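Thiamine pyrophosphokinase (Saccharomyces cerevisiae, PDB 1IG0) transfers a pyrophosphate group from ATP to thiamine, making thiamine diphosphate and AMP as the only yeast enzyme able to synthesise this cofactor. Local coordinates at residues E29-N34 with T224-L229; L64-D69 with V131-L136; T125-C130 with F216-M221; T167-M172 with E211-F216. One frame throughout, in Å; residues are numbered along the deposited sequence.

Contact 1: E29-N34 with T224-L229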
# COMPACT_ATOMS: atom_id res chain seq x y z
N GLU B 29 -2.62 4.88 22.63
CA GLU B 29 -2.54 3.50 23.10
C GLU B 29 -2.05 2.55 22.01
O GLU B 29 -1.63 1.43 22.31
CB GLU B 29 -3.90 3.06 23.63
CG GLU B 29 -4.53 4.07 24.58
CD GLU B 29 -5.80 3.58 25.23
OE1 GLU B 29 -6.69 3.08 24.50
OE2 GLU B 29 -5.92 3.69 26.46
N LEU B 30 -2.10 2.99 20.76
CA LEU B 30 -1.64 2.16 19.65
C LEU B 30 -0.12 2.06 19.71
O LEU B 30 0.47 1.08 19.25
CB LEU B 30 -2.05 2.79 18.31
CG LEU B 30 -3.54 2.85 17.96
CD1 LEU B 30 -3.73 3.70 16.72
CD2 LEU B 30 -4.09 1.45 17.75
N ILE B 31 0.51 3.08 20.29
CA ILE B 31 1.96 3.14 20.41
C ILE B 31 2.43 2.86 21.83
O ILE B 31 3.46 2.21 22.04
CB ILE B 31 2.49 4.52 19.99
CG1 ILE B 31 2.05 4.83 18.56
CG2 ILE B 31 4.00 4.57 20.11
CD1 ILE B 31 2.34 6.25 18.12
N HIS B 32 1.68 3.35 22.81
CA HIS B 32 2.03 3.17 24.22
C HIS B 32 1.09 2.14 24.86
O HIS B 32 -0.01 2.48 25.29
CB HIS B 32 1.95 4.52 24.95
CG HIS B 32 2.42 4.48 26.37
ND1 HIS B 32 2.88 5.60 27.02
CD2 HIS B 32 2.49 3.47 27.27
CE1 HIS B 32 3.21 5.29 28.26
NE2 HIS B 32 2.98 4.00 28.44
N PRO B 33 1.52 0.87 24.92
CA PRO B 33 0.75 -0.23 25.49
C PRO B 33 0.27 0.06 26.91
O PRO B 33 0.92 0.79 27.66
CB PRO B 33 1.74 -1.40 25.46
CG PRO B 33 2.59 -1.08 24.28
CD PRO B 33 2.84 0.40 24.45
N ASN B 34 -0.87 -0.51 27.28
CA ASN B 34 -1.42 -0.31 28.62
C ASN B 34 -0.67 -1.21 29.60
O ASN B 34 -0.18 -2.28 29.23
CB ASN B 34 -2.92 -0.64 28.63
CG ASN B 34 -3.72 0.24 27.69
OD1 ASN B 34 -3.59 1.47 27.71
ND2 ASN B 34 -4.56 -0.37 26.87
N THR B 224 4.83 7.85 7.62
CA THR B 224 3.73 8.80 7.48
C THR B 224 2.40 8.41 8.11
O THR B 224 1.52 9.26 8.28
CB THR B 224 3.45 9.08 6.00
OG1 THR B 224 3.11 7.86 5.34
CG2 THR B 224 4.67 9.69 5.33
N ASP B 225 2.23 7.14 8.47
CA ASP B 225 0.96 6.71 9.03
C ASP B 225 0.98 5.70 10.16
O ASP B 225 1.98 5.06 10.46
CB ASP B 225 0.09 6.09 7.93
CG ASP B 225 -0.14 7.02 6.76
OD1 ASP B 225 -1.03 7.88 6.86
OD2 ASP B 225 0.58 6.88 5.74
N LEU B 226 -0.19 5.60 10.78
CA LEU B 226 -0.48 4.63 11.81
C LEU B 226 -1.61 3.92 11.07
O LEU B 226 -2.57 4.56 10.64
CB LEU B 226 -1.02 5.29 13.09
CG LEU B 226 0.00 5.90 14.05
CD1 LEU B 226 -0.73 6.49 15.25
CD2 LEU B 226 0.97 4.82 14.52
N ILE B 227 -1.49 2.62 10.89
CA ILE B 227 -2.50 1.87 10.17
C ILE B 227 -3.02 0.77 11.06
O ILE B 227 -2.25 -0.05 11.57
CB ILE B 227 -1.91 1.27 8.88
CG1 ILE B 227 -1.24 2.37 8.05
CG2 ILE B 227 -3.00 0.58 8.06
CD1 ILE B 227 -0.42 1.86 6.88
N PHE B 228 -4.33 0.75 11.27
CA PHE B 228 -4.94 -0.24 12.14
C PHE B 228 -6.38 -0.55 11.75
O PHE B 228 -6.95 0.12 10.88
CB PHE B 228 -4.87 0.24 13.59
CG PHE B 228 -5.48 1.59 13.80
CD1 PHE B 228 -6.78 1.71 14.30
CD2 PHE B 228 -4.77 2.75 13.49
CE1 PHE B 228 -7.35 2.97 14.49
CE2 PHE B 228 -5.34 4.01 13.67
CZ PHE B 228 -6.64 4.12 14.17
N LEU B 229 -6.97 -1.55 12.40
CA LEU B 229 -8.33 -1.94 12.09
C LEU B 229 -9.37 -1.32 13.01
O LEU B 229 -9.16 -1.20 14.22
CB LEU B 229 -8.46 -3.46 12.11
CG LEU B 229 -9.79 -4.06 11.64
CD1 LEU B 229 -9.54 -5.42 11.02
CD2 LEU B 229 -10.76 -4.16 12.80
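L30 sets its methyl CD1 over one face of the F228 ring, and this CH-pi contact is the closest meeting of loop segment 29-34 with strand segment 224-229. CD1 of L30 lies 3.7 Å from the ring centroid of F228, in a direction 22° off the ring normal. It is displaced toward the rim, where L30 CD1 approaches F228 CE2 to 3.5 Å. The second methyl of the leucine only grazes the ring, L30 CD2 being 4.2 Å from F228 CG. Chi1 of F228 (55°) holds CG between the backbone N and the carbonyl carbon, and from there the ring offers its face to the leucine. Replacing F228 by an alanine would probably open a gap beneath L30 CD1 and leave the leucine less firmly held.

Purely aliphatic contacts lie beside the ring. I31 and L226 cross at about a right angle, with I31 CD1 4.1 Å from L226 CD2. L30 adds a looser touch, its CD1 being 4.4 Å from L226 CD1.

The polar groups bond outside this apolar interface. E29 OE1 accepts from the backbone N of N26. T224 OG1 donates to D225 OD2 over 2.7 Å, approaching from above the carboxylate plane, and the same oxygen accepts from the backbone N of F196 in the second subunit.

L226 and F228 face the loop, whereas I227 between them points away and packs on F196 of the second subunit. This alternation is that of a buried beta strand: strand 225-230, paired antiparallel with strands 216-221 and 304-310, is covered in part on one face by L30 and I31 of the connection from strand 23-26 to strand 38-43.

Contact 2: L64-D69 with V131-L136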
# COMPACT_ATOMS: atom_id res chain seq x y z
N LEU B 64 8.43 -7.47 24.38
CA LEU B 64 9.11 -8.35 23.44
C LEU B 64 9.45 -7.66 22.12
O LEU B 64 8.70 -6.82 21.63
CB LEU B 64 8.22 -9.57 23.15
CG LEU B 64 8.83 -10.69 22.29
CD1 LEU B 64 9.89 -11.43 23.09
CD2 LEU B 64 7.75 -11.66 21.86
N LYS B 65 10.60 -8.02 21.55
CA LYS B 65 11.04 -7.48 20.27
C LYS B 65 11.36 -8.65 19.35
O LYS B 65 12.19 -9.50 19.68
CB LYS B 65 12.28 -6.59 20.42
CG LYS B 65 12.04 -5.29 21.16
CD LYS B 65 12.07 -5.49 22.67
CE LYS B 65 11.86 -4.17 23.39
NZ LYS B 65 12.04 -4.33 24.86
N VAL B 66 10.70 -8.69 18.20
CA VAL B 66 10.91 -9.77 17.25
C VAL B 66 11.33 -9.26 15.88
O VAL B 66 10.79 -8.27 15.38
CB VAL B 66 9.62 -10.61 17.09
CG1 VAL B 66 9.81 -11.68 16.03
CG2 VAL B 66 9.24 -11.25 18.42
N CYS B 67 12.31 -9.94 15.29
CA CYS B 67 12.81 -9.59 13.97
C CYS B 67 12.41 -10.68 12.99
O CYS B 67 12.65 -11.87 13.23
CB CYS B 67 14.34 -9.47 13.98
SG CYS B 67 14.97 -7.91 14.64
N ALA B 68 11.78 -10.28 11.88
CA ALA B 68 11.36 -11.23 10.86
C ALA B 68 12.48 -11.45 9.85
O ALA B 68 12.71 -10.63 8.97
CB ALA B 68 10.11 -10.73 10.16
N ASP B 69 13.19 -12.57 10.01
CA ASP B 69 14.28 -12.95 9.13
C ASP B 69 15.23 -11.80 8.78
O ASP B 69 16.02 -11.38 9.62
CB ASP B 69 13.72 -13.56 7.84
CG ASP B 69 14.77 -14.27 7.02
OD1 ASP B 69 15.92 -14.40 7.50
OD2 ASP B 69 14.45 -14.71 5.89
N VAL B 131 3.93 -13.82 14.31
CA VAL B 131 2.77 -13.74 15.20
C VAL B 131 2.49 -15.06 15.90
O VAL B 131 2.05 -15.08 17.05
CB VAL B 131 1.50 -13.26 14.45
CG1 VAL B 131 1.68 -11.81 14.01
CG2 VAL B 131 1.23 -14.14 13.25
N ASN B 132 2.73 -16.18 15.21
CA ASN B 132 2.53 -17.48 15.83
C ASN B 132 3.52 -17.60 16.98
O ASN B 132 3.18 -18.04 18.08
CB ASN B 132 2.78 -18.62 14.83
CG ASN B 132 1.60 -18.87 13.91
OD1 ASN B 132 1.63 -19.78 13.08
ND2 ASN B 132 0.55 -18.06 14.06
N LEU B 133 4.76 -17.19 16.71
CA LEU B 133 5.83 -17.22 17.70
C LEU B 133 5.50 -16.32 18.88
O LEU B 133 5.66 -16.71 20.03
CB LEU B 133 7.14 -16.75 17.06
CG LEU B 133 8.29 -16.42 18.02
CD1 LEU B 133 8.72 -17.68 18.76
CD2 LEU B 133 9.46 -15.84 17.23
N ILE B 134 5.04 -15.11 18.58
CA ILE B 134 4.69 -14.14 19.61
C ILE B 134 3.62 -14.68 20.55
O ILE B 134 3.73 -14.56 21.77
CB ILE B 134 4.22 -12.82 18.98
CG1 ILE B 134 5.40 -12.15 18.27
CG2 ILE B 134 3.64 -11.90 20.05
CD1 ILE B 134 5.01 -10.96 17.41
N SER B 135 2.58 -15.29 19.98
CA SER B 135 1.50 -15.84 20.79
C SER B 135 2.03 -16.98 21.67
O SER B 135 1.70 -17.07 22.85
CB SER B 135 0.37 -16.36 19.91
OG SER B 135 -0.75 -16.72 20.71
N LEU B 136 2.86 -17.85 21.09
CA LEU B 136 3.43 -18.96 21.85
C LEU B 136 4.27 -18.42 23.01
O LEU B 136 4.19 -18.91 24.13
CB LEU B 136 4.31 -19.82 20.93
CG LEU B 136 3.59 -20.78 19.98
CD1 LEU B 136 4.60 -21.40 19.02
CD2 LEU B 136 2.88 -21.86 20.80
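V66 and I134 make the tight part of this contact, their side chains crossing obliquely between strand 64-68 and helix 126-139. The methyl CG2 of V66 comes to 3.9 Å from the methylene CG1 of I134. Both groups are placed by their first torsions: V66 CG2 and I134 CG1 each stand anti to their own carbonyl carbon, beside the backbone N, with chi1 of I134 at -67°. I134 does not start out toward the strand; its CG1 branch closes the distance.

The packing slackens on both sides of this pair. L64 CD2 reaches the same I134 CG1, but only to 4.3 Å. L133, one residue earlier on the helix, touches the other branch of the valine, its CD2 lying 4.3 Å from V66 CG1. The segment axes approach to 10.0 Å and run nearly antiparallel, at 156°, the usual spacing of a helix laid on a sheet in an alpha/beta fold. Strand 64-68 sits there between the parallel strands 38-43 and 93-96, and L133 also packs on Y93 and I95 of the latter.

The more solvent-accessible element is K65, partly exposed, which turns its amine to the carbonyls of H62 and D63 and makes a cation-pi contact with W59. On the helix, N132 and S135 face helix 164-175 and bond to H166 and N139 respectively.

Segment 131-136 is thus buried throughout, apolar where it meets the strand. Between 64-69 and 131-136 the touching atoms are all hydrocarbon, so complementary shape and the exclusion of water hold the two together, without directional bonds to fix one exact register.

Contact 3: T125-C130 with F216-M221. With VIB (3-(4-amino-2-methyl-pyrimidin-5-ylmethyl)-5-(2-hydroxy-ethyl)-4-methyl-thiazol-3-ium), chain D.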
# COMPACT_ATOMS: atom_id res chain seq x y z
N THR B 125 4.07 -16.75 5.50
CA THR B 125 4.94 -15.58 5.44
C THR B 125 5.75 -15.48 6.73
O THR B 125 5.44 -16.14 7.72
CB THR B 125 4.13 -14.30 5.28
OG1 THR B 125 3.26 -14.14 6.41
CG2 THR B 125 3.29 -14.35 4.00
N ASP B 126 6.79 -14.65 6.71
CA ASP B 126 7.60 -14.46 7.91
C ASP B 126 6.71 -13.79 8.95
O ASP B 126 6.88 -14.00 10.15
CB ASP B 126 8.81 -13.58 7.62
CG ASP B 126 9.85 -14.29 6.77
OD1 ASP B 126 10.12 -15.48 7.02
OD2 ASP B 126 10.42 -13.64 5.87
N PHE B 127 5.76 -12.99 8.49
CA PHE B 127 4.84 -12.29 9.38
C PHE B 127 4.04 -13.32 10.19
O PHE B 127 3.96 -13.23 11.41
CB PHE B 127 3.89 -11.40 8.57
CG PHE B 127 3.30 -10.27 9.36
CD1 PHE B 127 3.38 -8.96 8.89
CD2 PHE B 127 2.66 -10.50 10.58
CE1 PHE B 127 2.84 -7.90 9.62
CE2 PHE B 127 2.12 -9.45 11.31
CZ PHE B 127 2.21 -8.15 10.83
N THR B 128 3.46 -14.30 9.50
CA THR B 128 2.68 -15.33 10.17
C THR B 128 3.57 -16.13 11.11
O THR B 128 3.14 -16.52 12.20
CB THR B 128 2.03 -16.29 9.15
OG1 THR B 128 1.08 -15.56 8.36
CG2 THR B 128 1.30 -17.42 9.88
N LYS B 129 4.81 -16.38 10.70
CA LYS B 129 5.75 -17.12 11.54
C LYS B 129 5.99 -16.33 12.83
O LYS B 129 6.09 -16.89 13.92
CB LYS B 129 7.08 -17.32 10.80
CG LYS B 129 7.01 -18.26 9.60
CD LYS B 129 8.38 -18.41 8.95
CE LYS B 129 8.37 -19.45 7.85
NZ LYS B 129 7.48 -19.10 6.71
N CYS B 130 6.07 -15.01 12.69
CA CYS B 130 6.30 -14.13 13.83
C CYS B 130 5.14 -14.07 14.81
O CYS B 130 5.33 -14.24 16.01
CB CYS B 130 6.64 -12.72 13.35
SG CYS B 130 8.27 -12.56 12.59
N PHE B 216 -4.81 -10.14 19.84
CA PHE B 216 -3.80 -9.27 19.26
C PHE B 216 -4.41 -7.92 18.92
O PHE B 216 -5.58 -7.84 18.53
CB PHE B 216 -3.24 -9.85 17.95
CG PHE B 216 -2.11 -10.83 18.13
CD1 PHE B 216 -2.30 -12.19 17.91
CD2 PHE B 216 -0.84 -10.38 18.48
CE1 PHE B 216 -1.24 -13.09 18.02
CE2 PHE B 216 0.23 -11.27 18.60
CZ PHE B 216 0.03 -12.62 18.36
N LYS B 217 -3.62 -6.87 19.08
CA LYS B 217 -4.04 -5.51 18.75
C LYS B 217 -2.90 -4.97 17.90
O LYS B 217 -1.95 -4.37 18.41
CB LYS B 217 -4.21 -4.66 20.01
CG LYS B 217 -5.14 -5.26 21.05
CD LYS B 217 -5.45 -4.23 22.13
CE LYS B 217 -4.16 -3.65 22.72
NZ LYS B 217 -4.42 -2.44 23.54
N LEU B 218 -3.00 -5.21 16.60
CA LEU B 218 -1.98 -4.80 15.65
C LEU B 218 -2.12 -3.40 15.06
O LEU B 218 -3.21 -2.96 14.70
CB LEU B 218 -1.91 -5.82 14.51
CG LEU B 218 -1.04 -5.49 13.29
CD1 LEU B 218 0.42 -5.37 13.69
CD2 LEU B 218 -1.21 -6.58 12.24
N CYS B 219 -0.99 -2.71 14.96
CA CYS B 219 -0.95 -1.38 14.39
C CYS B 219 0.38 -1.18 13.68
O CYS B 219 1.43 -1.52 14.22
CB CYS B 219 -1.11 -0.30 15.47
SG CYS B 219 -1.11 1.40 14.83
N TYR B 220 0.33 -0.63 12.47
CA TYR B 220 1.54 -0.38 11.72
C TYR B 220 1.95 1.07 11.87
O TYR B 220 1.11 1.96 11.86
CB TYR B 220 1.35 -0.67 10.23
CG TYR B 220 1.10 -2.12 9.90
CD1 TYR B 220 -0.20 -2.62 9.80
CD2 TYR B 220 2.16 -3.01 9.74
CE1 TYR B 220 -0.44 -3.97 9.54
CE2 TYR B 220 1.94 -4.35 9.48
CZ TYR B 220 0.64 -4.83 9.38
OH TYR B 220 0.41 -6.16 9.13
N MET B 221 3.25 1.29 12.03
CA MET B 221 3.78 2.64 12.13
C MET B 221 4.73 2.78 10.96
O MET B 221 5.71 2.04 10.84
CB MET B 221 4.54 2.85 13.43
CG MET B 221 5.18 4.23 13.51
SD MET B 221 6.05 4.54 15.05
CE MET B 221 4.73 5.09 16.08
CM2 VIB D . -0.82 -19.76 -3.76
N4A VIB D . 3.22 -21.10 -1.23
CM4 VIB D . 7.37 -18.00 -1.05
O1 VIB D . 6.39 -14.85 2.53
C7 VIB D . 7.51 -15.39 1.82
C6 VIB D . 7.42 -16.94 1.83
C2 VIB D . 4.01 -17.94 0.25
S1 VIB D . 4.52 -17.30 1.83
C5 VIB D . 6.16 -17.37 1.08
C4 VIB D . 6.12 -17.84 -0.19
N3 VIB D . 4.93 -18.13 -0.59
C7A VIB D . 4.63 -18.66 -1.95
C4A VIB D . 2.57 -20.16 -2.05
N3A VIB D . 1.25 -20.41 -2.49
C2A VIB D . 0.58 -19.48 -3.30
N1A VIB D . 1.23 -18.29 -3.67
C6A VIB D . 2.54 -18.03 -3.23
C5A VIB D . 3.22 -18.96 -2.42
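F127 brings its ring up against Y220 and L218. The two aromatic side chains arrive from opposite directions, and the tyrosine meets the edge of the phenylalanine: F127 CE1 is 3.7 Å from Y220 CE2, which lies in the plane of the F127 ring. The tyrosine oxygen is closer still, with Y220 OH only 3.0 Å from F127 CE1. L218 completes this shell, its CD2 touching F127 CZ at 4.0 Å.

Behind these atoms, the Y220 hydroxyl is hydrogen-bonded to the carbonyl of S202 on helix 196-212, which fixes the oxygen beside F127. A phenylalanine in place of Y220 would probably leave the S202 carbonyl without this hydroxyl partner and a gap beside F127 CE1. F127 also packs on H201 and Q205, so its ring is wedged between that helix and strand 216-221, an alpha/beta arrangement with helix 126-139 over the sheet.

Farther out, T125 is the N-cap of helix 126-139. Its OG1, placed between the backbone N and carbonyl carbon (chi1 61°), accepts from T128 N at 3.1 Å, nearly straight at 165°. The same residue borders the thiamine, T125 CA being 3.3 Å from VIB O1, while hydrogen bonds of the ligand go to Q122 O and to S285 OG of the second subunit.

Contact 4: T167-M172 with E211-F216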
# COMPACT_ATOMS: atom_id res chain seq x y z
N THR B 167 2.80 -25.61 13.93
CA THR B 167 2.25 -26.83 14.53
C THR B 167 2.03 -26.60 16.03
O THR B 167 0.98 -26.93 16.57
CB THR B 167 3.20 -28.03 14.33
OG1 THR B 167 3.47 -28.20 12.94
CG2 THR B 167 2.57 -29.30 14.88
N LEU B 168 3.04 -26.04 16.69
CA LEU B 168 2.96 -25.76 18.11
C LEU B 168 1.87 -24.73 18.39
O LEU B 168 1.14 -24.83 19.37
CB LEU B 168 4.30 -25.25 18.64
CG LEU B 168 5.46 -26.25 18.66
CD1 LEU B 168 6.73 -25.55 19.11
CD2 LEU B 168 5.12 -27.40 19.58
N TYR B 169 1.79 -23.72 17.52
CA TYR B 169 0.78 -22.67 17.66
C TYR B 169 -0.62 -23.25 17.56
O TYR B 169 -1.49 -22.97 18.38
CB TYR B 169 0.98 -21.61 16.57
CG TYR B 169 -0.12 -20.57 16.52
CD1 TYR B 169 -0.13 -19.50 17.41
CD2 TYR B 169 -1.15 -20.67 15.59
CE1 TYR B 169 -1.16 -18.56 17.38
CE2 TYR B 169 -2.18 -19.74 15.55
CZ TYR B 169 -2.17 -18.68 16.44
OH TYR B 169 -3.19 -17.76 16.39
N ASN B 170 -0.85 -24.07 16.53
CA ASN B 170 -2.15 -24.69 16.31
C ASN B 170 -2.57 -25.54 17.51
O ASN B 170 -3.72 -25.48 17.95
CB ASN B 170 -2.11 -25.56 15.05
CG ASN B 170 -2.18 -24.74 13.77
OD1 ASN B 170 -1.90 -25.24 12.68
ND2 ASN B 170 -2.56 -23.47 13.90
N THR B 171 -1.63 -26.32 18.04
CA THR B 171 -1.91 -27.17 19.18
C THR B 171 -2.31 -26.34 20.39
O THR B 171 -3.29 -26.64 21.06
CB THR B 171 -0.69 -28.04 19.54
OG1 THR B 171 -0.39 -28.91 18.44
CG2 THR B 171 -0.98 -28.88 20.79
N MET B 172 -1.54 -25.29 20.66
CA MET B 172 -1.83 -24.40 21.78
C MET B 172 -3.21 -23.77 21.65
O MET B 172 -4.01 -23.78 22.59
CB MET B 172 -0.78 -23.29 21.86
CG MET B 172 -1.16 -22.16 22.82
SD MET B 172 -0.09 -20.72 22.68
CE MET B 172 -0.68 -20.03 21.13
N GLU B 211 -9.87 -11.81 13.40
CA GLU B 211 -10.80 -12.93 13.32
C GLU B 211 -10.34 -14.23 13.97
O GLU B 211 -11.15 -14.93 14.58
CB GLU B 211 -11.14 -13.19 11.84
CG GLU B 211 -11.79 -14.54 11.55
CD GLU B 211 -12.43 -14.60 10.18
OE1 GLU B 211 -11.82 -14.10 9.20
OE2 GLU B 211 -13.55 -15.15 10.07
N ASN B 212 -9.05 -14.55 13.87
CA ASN B 212 -8.54 -15.80 14.41
C ASN B 212 -7.63 -15.71 15.64
O ASN B 212 -7.25 -16.73 16.21
CB ASN B 212 -7.84 -16.57 13.30
CG ASN B 212 -8.73 -16.79 12.09
OD1 ASN B 212 -8.29 -16.72 10.95
ND2 ASN B 212 -10.01 -17.07 12.35
N ALA B 213 -7.28 -14.49 16.03
CA ALA B 213 -6.42 -14.28 17.20
C ALA B 213 -6.74 -12.89 17.73
O ALA B 213 -5.86 -12.03 17.84
CB ALA B 213 -4.95 -14.36 16.80
N SER B 214 -8.01 -12.69 18.06
CA SER B 214 -8.53 -11.42 18.54
C SER B 214 -7.81 -10.79 19.72
O SER B 214 -7.99 -9.60 19.98
CB SER B 214 -10.02 -11.55 18.88
OG SER B 214 -10.22 -12.46 19.94
N TYR B 215 -7.00 -11.55 20.45
CA TYR B 215 -6.28 -10.98 21.58
C TYR B 215 -5.18 -10.03 21.11
O TYR B 215 -4.68 -9.21 21.89
CB TYR B 215 -5.71 -12.08 22.48
CG TYR B 215 -4.99 -13.18 21.75
CD1 TYR B 215 -3.64 -13.05 21.39
CD2 TYR B 215 -5.65 -14.36 21.40
CE1 TYR B 215 -2.98 -14.06 20.71
CE2 TYR B 215 -4.99 -15.38 20.71
CZ TYR B 215 -3.66 -15.22 20.37
OH TYR B 215 -3.01 -16.22 19.67
N PHE B 216 -4.81 -10.14 19.84
CA PHE B 216 -3.80 -9.27 19.26
C PHE B 216 -4.41 -7.92 18.92
O PHE B 216 -5.58 -7.84 18.53
CB PHE B 216 -3.24 -9.85 17.95
CG PHE B 216 -2.11 -10.83 18.13
CD1 PHE B 216 -2.30 -12.19 17.91
CD2 PHE B 216 -0.84 -10.38 18.48
CE1 PHE B 216 -1.24 -13.09 18.02
CE2 PHE B 216 0.23 -11.27 18.60
CZ PHE B 216 0.03 -12.62 18.36
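Y169 carries its ring anti to the backbone N (chi1 173°), straight out from helix 164-175, while Y215 holds CG between backbone N and carbonyl carbon (chi1 47°), and the two phenols approach from opposite directions. Their hydroxyls stand 3.6 Å apart, Y169 OH to Y215 OH, too far for a hydrogen bond. Y215 OH lies at the edge of the Y169 ring, near its plane, and is 3.8 Å from Y169 CE1. The hydrogen bond of the Y215 hydroxyl goes instead to S135 on helix 126-139, against which Y169 also packs.

A213 CB also touches the tip of the first tyrosine, 3.9 Å from Y169 OH. A213 is the first residue to leave helical geometry after helix 196-212, and it opens a type I beta turn, closed by F216 N to A213 O at 2.9 Å, that leads directly into strand 216-221. This is the helix-to-strand connection of an alpha/beta fold, whose turn is touched by Y169 of helix 164-175.

The turn also carries A213 O over the centre of the Y215 ring, 4.1 Å above its plane. F178 meets that ring edge-to-face, and E211, at the exposed end, packs on V280 of the second subunit.

Overall arrangement
Contacts 1, 2 and 3 each include a strand of one mixed sheet, and contact 4 leads into it through F216. Contacts 2 and 3 are the closest pair, their centres 8 Å apart, because both use helix 126-139; F216 CZ approaches V131 O to 3.4 Å there. F216 is shared by contacts 3 and 4, and contact 4 also touches contact 2 at S135. Contact 1 joins contact 3 through the neighbouring strands 216-221 and 225-230, with Y220 N 2.8 Å from I227 O, and through I31 CD1 against M221 CE at 3.4 Å. Contacts 1 and 4 lie farthest apart, about 22 Å between centres. Contact 3 alone holds a residue of the thiamine pocket, T125, at the start of the helix it shares with contact 2.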